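Local coordinates for protein DNA endonuclease I-HmuI (Bacillus phage SPO1, PDB 1U3E) that probably cleaves DNA as an HNH homing endonuclease in intron homing and grips its DNA target through a helix-turn-helix domain, at residues D[154-159]-D[168-173]; D[145-150]-D[164-169]. All blocks are in the same frame, centred on the assembly; numbering follows the deposited sequence.

Overall arrangement
Both contacts lie in the C-terminal helix-turn-helix domain and join helix 149-157 and the turn before it to strand 167-170, an outermost strand of the three-stranded antiparallel sheet with 123-126 and 132-135. Their centres are 11 Å apart, and F168 and R169 belong to both. Contact 1 (154-159 with 168-173) packs the C-terminal turn of the helix on the strand and faces DNA chain A; contact 2 (145-150 with 164-169) packs the turn ahead of the helix and faces DNA chain B. The Y170 side chain of contact 1 is about 10 Å from a bound strontium ion. In the nuclease part, D74 and N96 bind the manganese.

Contact 1 of 2, residues D[154-159]-D[168-173]; sequences DVLKGH and FRYKLN. With nucleotides of chain A.
L156 packs on Y170 and F168 where the last turn of helix 149-157, the second helix of a helix-turn-helix, meets the end of strand 167-170. From the helix, L156 CB reaches the phenol end of Y170, 3.5 Å from Y170 CZ. The next atom, CG, lies near F168 CB. The two methyls then diverge: CD1 leans on Y170 CE2, while CD2 sits over the centre of the Y170 ring in a CH-pi contact, 3.8 Å from the centroid and only 3° off the normal. CD2 also touches F168 CB and the backbone of R169, so this one methyl bears on three successive strand residues. One residue earlier, V155 directs CG1, anti to the backbone N, against the edge of the F168 ring, and V155 CG1 also lies 3.4 Å from F168 N. I123 and V125 of the neighbouring strand 123-126 add to the apolar packing.

The polar ends turn to the DNA. In K157, chi2 (-62°) turns CD toward Y170 OH, and CE follows past the same oxygen; its NZ makes a weak hydrogen bond to OP1 of DT24 of chain A, and Y170 OH a weak one to OP2 of the same phosphate. Beyond K157, G158 closes the helix in a Schellman motif. On the major-groove side, D154 reads a base: N4 of DC26 of chain A gives a nearly straight hydrogen bond to D154 OD1, 3.1 Å at 166°, and a weak, more bent one to D154 OD2.

Contact 2 of 2, residues D[145-150]-D[164-169]; sequences LGLTRG and KGYTFR. With nucleotides of chain B.
K164 NZ donates a 2.8 Å hydrogen bond to G146 O, approaching at a C=O...N angle of 130° and tilted 34° from the carbonyl plane. K164 NZ also bonds OP1 of DG9 of chain B, 2.9 Å away, so one nitrogen ties the turn of the protein to the phosphate. Its chain is extended beyond CG, and K164 CD lies 3.7 Å from L147 CD2 as the two side chains run alongside one another with their tips pointing opposite ways. L147 divides its methyls between two aromatic residues. L147 CD2 also rests on Y166 CD1 at 3.8 Å, the side chains crossing at a slant, whereas CD1 meets F168 tip to tip at CE2 and CZ.

Beside it, K164 N donates a nearly straight hydrogen bond (170°) to OP2 of DG8 of chain B. T148, at the N-cap position, uses its hydroxyl on the DNA, where T148 OG1 donates to OP2 of DG9 of chain B at 3.0 Å. Its methyl CG2 faces N7 of DG10 of chain B, and G150 CA comes within 3.2 Å of O6 of that guanine. Behind this layer, C142 of helix 138-145 and H163 pack on L147, and V125 backs Y166 and F168. Two helices joined by a short turn, the second presenting its N-terminal end to the DG10 base, with the phosphates of DG8 and DG9 bonded beside it, form a DNA-binding helix-turn-helix.

Contact 1 of 2, residues D[154-159]-D[168-173]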
loop_
_atom_site.group_PDB
_atom_site.type_symbol
_atom_site.label_atom_id
_atom_site.label_comp_id
_atom_site.label_asym_id
_atom_site.label_seq_id
_atom_site.Cartn_x
_atom_site.Cartn_y
_atom_site.Cartn_z
ATOM N N ASP D 154 -21.755 22.308 11.043
ATOM C CA ASP D 154 -22.080 22.402 12.463
ATOM C C ASP D 154 -23.477 21.866 12.706
ATOM O O ASP D 154 -23.733 21.139 13.666
ATOM C CB ASP D 154 -22.001 23.852 12.952
ATOM C CG ASP D 154 -20.604 24.417 12.872
ATOM O OD1 ASP D 154 -19.650 23.619 12.864
ATOM O OD2 ASP D 154 -20.459 25.654 12.830
ATOM N N VAL D 155 -24.388 22.232 11.822
ATOM C CA VAL D 155 -25.746 21.772 11.959
ATOM C C VAL D 155 -25.802 20.275 11.762
ATOM O O VAL D 155 -26.494 19.576 12.521
ATOM C CB VAL D 155 -26.667 22.432 10.937
ATOM C CG1 VAL D 155 -28.112 21.977 11.078
ATOM C CG2 VAL D 155 -26.566 23.943 11.043
ATOM N N LEU D 156 -25.081 19.763 10.774
ATOM C CA LEU D 156 -25.074 18.329 10.515
ATOM C C LEU D 156 -24.588 17.524 11.726
ATOM O O LEU D 156 -25.096 16.440 11.993
ATOM C CB LEU D 156 -24.197 18.016 9.295
ATOM C CG LEU D 156 -24.648 18.342 7.863
ATOM C CD1 LEU D 156 -23.448 18.310 6.922
ATOM C CD2 LEU D 156 -25.699 17.351 7.409
ATOM N N LYS D 157 -23.611 18.058 12.461
ATOM C CA LYS D 157 -23.052 17.372 13.633
ATOM C C LYS D 157 -23.831 17.601 14.921
ATOM O O LYS D 157 -23.589 16.930 15.923
ATOM C CB LYS D 157 -21.601 17.797 13.871
ATOM C CG LYS D 157 -20.643 17.460 12.750
ATOM C CD LYS D 157 -20.545 15.967 12.510
ATOM C CE LYS D 157 -19.527 15.663 11.427
ATOM N NZ LYS D 157 -18.969 14.291 11.573
ATOM N N GLY D 158 -24.752 18.556 14.903
ATOM C CA GLY D 158 -25.555 18.832 16.076
ATOM C C GLY D 158 -24.907 19.909 16.961
ATOM O O GLY D 158 -25.258 20.059 18.127
ATOM N N HIS D 159 -23.978 20.659 16.383
ATOM C CA HIS D 159 -23.304 21.722 17.098
ATOM C C HIS D 159 -24.076 23.031 16.985
ATOM O O HIS D 159 -23.889 23.950 17.777
ATOM C CB HIS D 159 -21.902 21.864 16.546
ATOM C CG HIS D 159 -21.107 20.591 16.705
ATOM N ND1 HIS D 159 -21.244 19.728 17.770
ATOM C CD2 HIS D 159 -20.129 20.073 15.924
ATOM C CE1 HIS D 159 -20.385 18.732 17.644
ATOM N NE2 HIS D 159 -19.696 18.917 16.533
ATOM N N PHE D 168 -29.967 20.877 8.469
ATOM C CA PHE D 168 -29.406 19.833 7.648
ATOM C C PHE D 168 -29.298 18.507 8.360
ATOM O O PHE D 168 -29.155 18.472 9.581
ATOM C CB PHE D 168 -28.062 20.302 7.094
ATOM C CG PHE D 168 -28.115 21.721 6.592
ATOM C CD1 PHE D 168 -28.002 22.779 7.492
ATOM C CD2 PHE D 168 -28.324 22.010 5.243
ATOM C CE1 PHE D 168 -28.092 24.088 7.041
ATOM C CE2 PHE D 168 -28.416 23.306 4.785
ATOM C CZ PHE D 168 -28.306 24.362 5.690
ATOM N N ARG D 169 -29.364 17.421 7.595
ATOM C CA ARG D 169 -29.271 16.074 8.131
ATOM C C ARG D 169 -28.676 15.207 7.038
ATOM O O ARG D 169 -29.002 15.383 5.872
ATOM C CB ARG D 169 -30.634 15.557 8.554
ATOM C CG ARG D 169 -31.395 16.447 9.509
ATOM C CD ARG D 169 -30.650 16.585 10.832
ATOM N NE ARG D 169 -30.486 17.989 11.210
ATOM C CZ ARG D 169 -31.254 18.634 12.083
ATOM N NH1 ARG D 169 -32.239 18.002 12.677
ATOM N NH2 ARG D 169 -31.046 19.917 12.354
ATOM N N TYR D 170 -27.807 14.271 7.402
ATOM C CA TYR D 170 -27.179 13.398 6.408
ATOM C C TYR D 170 -28.143 12.419 5.765
ATOM O O TYR D 170 -29.118 11.997 6.378
ATOM C CB TYR D 170 -26.055 12.579 7.031
ATOM C CG TYR D 170 -24.989 13.383 7.712
ATOM C CD1 TYR D 170 -25.059 13.658 9.072
ATOM C CD2 TYR D 170 -23.878 13.824 7.003
ATOM C CE1 TYR D 170 -24.041 14.342 9.710
ATOM C CE2 TYR D 170 -22.856 14.509 7.622
ATOM C CZ TYR D 170 -22.935 14.762 8.976
ATOM O OH TYR D 170 -21.875 15.391 9.595
ATOM N N LYS D 171 -27.862 12.048 4.529
ATOM C CA LYS D 171 -28.692 11.089 3.851
ATOM C C LYS D 171 -28.050 9.754 4.183
ATOM O O LYS D 171 -26.955 9.465 3.723
ATOM C CB LYS D 171 -28.653 11.318 2.346
ATOM C CG LYS D 171 -29.884 10.810 1.608
ATOM C CD LYS D 171 -30.230 9.372 1.979
ATOM C CE LYS D 171 -31.579 8.946 1.411
ATOM N NZ LYS D 171 -31.613 8.983 -0.084
ATOM N N LEU D 172 -28.713 8.944 4.999
ATOM C CA LEU D 172 -28.163 7.641 5.369
ATOM C C LEU D 172 -28.552 6.590 4.338
ATOM O O LEU D 172 -29.519 6.764 3.593
ATOM C CB LEU D 172 -28.674 7.223 6.746
ATOM C CG LEU D 172 -28.585 8.319 7.808
ATOM C CD1 LEU D 172 -29.147 7.801 9.121
ATOM C CD2 LEU D 172 -27.146 8.761 7.972
ATOM N N ASN D 173 -27.800 5.496 4.305
ATOM C CA ASN D 173 -28.050 4.416 3.356
ATOM C C ASN D 173 -27.789 4.877 1.917
ATOM O O ASN D 173 -28.567 5.644 1.340
ATOM C CB ASN D 173 -29.489 3.897 3.498
ATOM C CG ASN D 173 -29.843 2.855 2.447
ATOM O OD1 ASN D 173 -30.005 3.176 1.268
ATOM N ND2 ASN D 173 -29.955 1.597 2.871
ATOM P P DT A 24 -18.516 15.886 7.863
ATOM O OP1 DT A 24 -18.817 14.529 8.367
ATOM O OP2 DT A 24 -19.611 16.767 7.400
ATOM O "O5'" DT A 24 -17.725 16.650 8.995
ATOM C "C5'" DT A 24 -16.615 17.428 8.644
ATOM C "C4'" DT A 24 -15.655 17.490 9.794
ATOM O "O4'" DT A 24 -14.572 18.323 9.331
ATOM C "C3'" DT A 24 -16.274 18.226 10.977
ATOM O "O3'" DT A 24 -15.805 17.751 12.247
ATOM C "C2'" DT A 24 -15.935 19.675 10.692
ATOM C "C1'" DT A 24 -14.601 19.579 9.975
ATOM N N1 DT A 24 -14.404 20.623 8.955
ATOM C C2 DT A 24 -13.273 21.390 9.057
ATOM O O2 DT A 24 -12.414 21.199 9.903
ATOM N N3 DT A 24 -13.179 22.394 8.129
ATOM C C4 DT A 24 -14.077 22.696 7.124
ATOM O O4 DT A 24 -13.853 23.640 6.363
ATOM C C5 DT A 24 -15.233 21.835 7.061
ATOM C C7 DT A 24 -16.262 22.085 6.007
ATOM C C6 DT A 24 -15.333 20.846 7.962
ATOM P P DC A 26 -12.434 21.480 18.124
ATOM O OP1 DC A 26 -11.395 20.738 18.869
ATOM O OP2 DC A 26 -13.858 21.376 18.539
ATOM O "O5'" DC A 26 -12.031 23.016 18.100
ATOM C "C5'" DC A 26 -11.963 23.688 16.852
ATOM C "C4'" DC A 26 -11.914 25.179 17.048
ATOM O "O4'" DC A 26 -12.554 25.767 15.897
ATOM C "C3'" DC A 26 -12.735 25.645 18.248
ATOM O "O3'" DC A 26 -12.304 26.981 18.534
ATOM C "C2'" DC A 26 -14.125 25.751 17.656
ATOM C "C1'" DC A 26 -13.803 26.304 16.282
ATOM N N1 DC A 26 -14.761 26.062 15.205
ATOM C C2 DC A 26 -14.635 26.822 14.058
ATOM O O2 DC A 26 -13.683 27.618 13.984
ATOM N N3 DC A 26 -15.539 26.676 13.057
ATOM C C4 DC A 26 -16.534 25.795 13.184
ATOM N N4 DC A 26 -17.412 25.696 12.184
ATOM C C5 DC A 26 -16.671 24.981 14.345
ATOM C C6 DC A 26 -15.766 25.142 15.323
ATOM P P DT A 25 -16.402 18.376 13.607
ATOM O OP1 DT A 25 -16.445 17.296 14.616
ATOM O OP2 DT A 25 -17.648 19.102 13.270
ATOM O "O5'" DT A 25 -15.257 19.396 14.036
ATOM C "C5'" DT A 25 -13.903 18.959 14.003
ATOM C "C4'" DT A 25 -12.951 19.994 14.556
ATOM O "O4'" DT A 25 -12.693 21.031 13.582
ATOM C "C3'" DT A 25 -13.438 20.734 15.796
ATOM O "O3'" DT A 25 -12.285 21.081 16.575
ATOM C "C2'" DT A 25 -14.146 21.943 15.203
ATOM C "C1'" DT A 25 -13.261 22.259 14.008
ATOM N N1 DT A 25 -13.862 22.914 12.834
ATOM C C2 DT A 25 -13.135 23.916 12.248
ATOM O O2 DT A 25 -12.048 24.270 12.663
ATOM N N3 DT A 25 -13.722 24.486 11.156
ATOM C C4 DT A 25 -14.938 24.156 10.599
ATOM O O4 DT A 25 -15.339 24.755 9.610
ATOM C C5 DT A 25 -15.650 23.098 11.258
ATOM C C7 DT A 25 -16.974 22.673 10.712
ATOM C C6 DT A 25 -15.088 22.538 12.334
#

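Contact 2 of 2, residues D[145-150]-D[164-169]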
loop_
_atom_site.group_PDB
_atom_site.type_symbol
_atom_site.label_atom_id
_atom_site.label_comp_id
_atom_site.label_asym_id
_atom_site.label_seq_id
_atom_site.Cartn_x
_atom_site.Cartn_y
_atom_site.Cartn_z
ATOM N N LEU D 145 -27.356 27.048 -2.750
ATOM C CA LEU D 145 -28.210 27.801 -1.839
ATOM C C LEU D 145 -27.543 28.954 -1.099
ATOM O O LEU D 145 -28.135 29.528 -0.191
ATOM C CB LEU D 145 -28.822 26.837 -0.822
ATOM C CG LEU D 145 -29.308 25.508 -1.410
ATOM C CD1 LEU D 145 -29.568 24.516 -0.305
ATOM C CD2 LEU D 145 -30.551 25.734 -2.240
ATOM N N GLY D 146 -26.318 29.294 -1.473
ATOM C CA GLY D 146 -25.648 30.395 -0.808
ATOM C C GLY D 146 -25.536 30.226 0.696
ATOM O O GLY D 146 -26.046 31.043 1.467
ATOM N N LEU D 147 -24.844 29.166 1.102
ATOM C CA LEU D 147 -24.644 28.842 2.505
ATOM C C LEU D 147 -23.149 28.729 2.767
ATOM O O LEU D 147 -22.362 28.664 1.825
ATOM C CB LEU D 147 -25.344 27.516 2.818
ATOM C CG LEU D 147 -26.836 27.552 2.462
ATOM C CD1 LEU D 147 -27.397 26.152 2.325
ATOM C CD2 LEU D 147 -27.582 28.351 3.516
ATOM N N THR D 148 -22.763 28.722 4.042
ATOM C CA THR D 148 -21.361 28.603 4.427
ATOM C C THR D 148 -21.108 27.190 4.902
ATOM O O THR D 148 -21.842 26.669 5.738
ATOM C CB THR D 148 -20.994 29.595 5.548
ATOM O OG1 THR D 148 -20.726 30.873 4.968
ATOM C CG2 THR D 148 -19.759 29.125 6.321
ATOM N N ARG D 149 -20.057 26.576 4.368
ATOM C CA ARG D 149 -19.728 25.207 4.715
ATOM C C ARG D 149 -19.503 24.974 6.206
ATOM O O ARG D 149 -20.085 24.058 6.785
ATOM C CB ARG D 149 -18.524 24.739 3.902
ATOM C CG ARG D 149 -18.767 24.801 2.414
ATOM C CD ARG D 149 -17.839 23.898 1.637
ATOM N NE ARG D 149 -16.436 24.248 1.810
ATOM C CZ ARG D 149 -15.431 23.464 1.431
ATOM N NH1 ARG D 149 -15.684 22.295 0.857
ATOM N NH2 ARG D 149 -14.175 23.831 1.647
ATOM N N GLY D 150 -18.675 25.793 6.840
ATOM C CA GLY D 150 -18.449 25.600 8.260
ATOM C C GLY D 150 -19.773 25.461 8.993
ATOM O O GLY D 150 -19.981 24.533 9.768
ATOM N N LYS D 164 -29.096 30.061 8.535
ATOM C CA LYS D 164 -29.793 30.813 7.506
ATOM C C LYS D 164 -31.193 30.260 7.268
ATOM O O LYS D 164 -31.664 30.197 6.132
ATOM C CB LYS D 164 -28.993 30.821 6.203
ATOM C CG LYS D 164 -27.816 31.782 6.206
ATOM C CD LYS D 164 -27.095 31.755 4.873
ATOM C CE LYS D 164 -25.873 32.651 4.872
ATOM N NZ LYS D 164 -24.945 32.327 3.755
ATOM N N GLY D 165 -31.850 29.856 8.352
ATOM C CA GLY D 165 -33.219 29.379 8.263
ATOM C C GLY D 165 -33.353 27.890 7.902
ATOM O O GLY D 165 -34.386 27.277 8.195
ATOM N N TYR D 166 -32.335 27.322 7.269
ATOM C CA TYR D 166 -32.399 25.918 6.912
ATOM C C TYR D 166 -31.806 25.099 8.047
ATOM O O TYR D 166 -31.280 25.656 9.004
ATOM C CB TYR D 166 -31.624 25.616 5.620
ATOM C CG TYR D 166 -31.842 26.526 4.443
ATOM C CD1 TYR D 166 -31.288 27.803 4.386
ATOM C CD2 TYR D 166 -32.567 26.103 3.342
ATOM C CE1 TYR D 166 -31.426 28.602 3.258
ATOM C CE2 TYR D 166 -32.715 26.904 2.201
ATOM C CZ TYR D 166 -32.132 28.136 2.166
ATOM O OH TYR D 166 -32.233 28.924 1.045
ATOM N N THR D 167 -31.905 23.814 7.913
ATOM C CA THR D 167 -31.356 22.852 8.840
ATOM C C THR D 167 -30.840 21.727 7.958
ATOM O O THR D 167 -31.239 21.636 6.798
ATOM C CB THR D 167 -32.374 22.353 9.876
ATOM O OG1 THR D 167 -31.699 21.893 11.054
ATOM C CG2 THR D 167 -33.193 21.219 9.298
ATOM N N PHE D 168 -29.967 20.877 8.469
ATOM C CA PHE D 168 -29.406 19.833 7.648
ATOM C C PHE D 168 -29.298 18.507 8.360
ATOM O O PHE D 168 -29.155 18.472 9.581
ATOM C CB PHE D 168 -28.062 20.302 7.094
ATOM C CG PHE D 168 -28.115 21.721 6.592
ATOM C CD1 PHE D 168 -28.002 22.779 7.492
ATOM C CD2 PHE D 168 -28.324 22.010 5.243
ATOM C CE1 PHE D 168 -28.092 24.088 7.041
ATOM C CE2 PHE D 168 -28.416 23.306 4.785
ATOM C CZ PHE D 168 -28.306 24.362 5.690
ATOM N N ARG D 169 -29.364 17.421 7.595
ATOM C CA ARG D 169 -29.271 16.074 8.131
ATOM C C ARG D 169 -28.676 15.207 7.038
ATOM O O ARG D 169 -29.002 15.383 5.872
ATOM C CB ARG D 169 -30.634 15.557 8.554
ATOM C CG ARG D 169 -31.395 16.447 9.509
ATOM C CD ARG D 169 -30.650 16.585 10.832
ATOM N NE ARG D 169 -30.486 17.989 11.210
ATOM C CZ ARG D 169 -31.254 18.634 12.083
ATOM N NH1 ARG D 169 -32.239 18.002 12.677
ATOM N NH2 ARG D 169 -31.046 19.917 12.354
ATOM P P DG B 9 -22.687 33.946 6.157
ATOM O OP1 DG B 9 -23.328 34.491 4.939
ATOM O OP2 DG B 9 -22.739 32.490 6.428
ATOM O "O5'" DG B 9 -21.164 34.372 6.132
ATOM C "C5'" DG B 9 -20.459 34.395 7.347
ATOM C "C4'" DG B 9 -19.164 35.150 7.210
ATOM O "O4'" DG B 9 -18.533 35.037 8.498
ATOM C "C3'" DG B 9 -18.170 34.572 6.214
ATOM O "O3'" DG B 9 -17.291 35.605 5.734
ATOM C "C2'" DG B 9 -17.453 33.526 7.044
ATOM C "C1'" DG B 9 -17.468 34.104 8.454
ATOM N N9 DG B 9 -17.768 33.088 9.455
ATOM C C8 DG B 9 -18.893 32.305 9.504
ATOM N N7 DG B 9 -18.896 31.475 10.508
ATOM C C5 DG B 9 -17.698 31.725 11.163
ATOM C C6 DG B 9 -17.145 31.123 12.318
ATOM O O6 DG B 9 -17.613 30.212 13.017
ATOM N N1 DG B 9 -15.912 31.679 12.640
ATOM C C2 DG B 9 -15.287 32.675 11.939
ATOM N N2 DG B 9 -14.093 33.062 12.418
ATOM N N3 DG B 9 -15.789 33.243 10.854
ATOM C C4 DG B 9 -16.991 32.722 10.527
ATOM P P DG B 8 -27.800 33.264 10.363
ATOM O OP1 DG B 8 -28.731 33.890 9.411
ATOM O OP2 DG B 8 -27.849 31.803 10.576
ATOM O "O5'" DG B 8 -26.323 33.667 9.948
ATOM C "C5'" DG B 8 -25.976 35.039 9.879
ATOM C "C4'" DG B 8 -24.565 35.228 9.377
ATOM O "O4'" DG B 8 -23.622 35.055 10.467
ATOM C "C3'" DG B 8 -24.179 34.176 8.335
ATOM O "O3'" DG B 8 -23.211 34.753 7.447
ATOM C "C2'" DG B 8 -23.572 33.081 9.193
ATOM C "C1'" DG B 8 -22.835 33.915 10.224
ATOM N N9 DG B 8 -22.439 33.296 11.485
ATOM C C8 DG B 8 -23.077 32.284 12.153
ATOM N N7 DG B 8 -22.406 31.847 13.185
ATOM C C5 DG B 8 -21.267 32.640 13.217
ATOM C C6 DG B 8 -20.155 32.617 14.106
ATOM O O6 DG B 8 -19.952 31.871 15.071
ATOM N N1 DG B 8 -19.221 33.585 13.780
ATOM C C2 DG B 8 -19.335 34.471 12.745
ATOM N N2 DG B 8 -18.319 35.342 12.613
ATOM N N3 DG B 8 -20.364 34.505 11.902
ATOM C C4 DG B 8 -21.285 33.561 12.196
ATOM P P DG B 10 -16.137 35.258 4.653
ATOM O OP1 DG B 10 -15.409 36.515 4.342
ATOM O OP2 DG B 10 -16.750 34.483 3.543
ATOM O "O5'" DG B 10 -15.129 34.331 5.471
ATOM C "C5'" DG B 10 -14.379 34.889 6.542
ATOM C "C4'" DG B 10 -13.316 33.931 7.024
ATOM O "O4'" DG B 10 -13.884 32.930 7.897
ATOM C "C3'" DG B 10 -12.700 33.149 5.869
ATOM O "O3'" DG B 10 -11.387 32.753 6.263
ATOM C "C2'" DG B 10 -13.601 31.932 5.781
ATOM C "C1'" DG B 10 -13.818 31.675 7.256
ATOM N N9 DG B 10 -14.918 30.836 7.719
ATOM C C8 DG B 10 -16.088 30.519 7.075
ATOM N N7 DG B 10 -16.838 29.692 7.757
ATOM C C5 DG B 10 -16.120 29.460 8.923
ATOM C C6 DG B 10 -16.422 28.642 10.046
ATOM O O6 DG B 10 -17.424 27.937 10.241
ATOM N N1 DG B 10 -15.409 28.699 11.004
ATOM C C2 DG B 10 -14.258 29.449 10.898
ATOM N N2 DG B 10 -13.393 29.382 11.923
ATOM N N3 DG B 10 -13.973 30.213 9.860
ATOM C C4 DG B 10 -14.939 30.169 8.917
#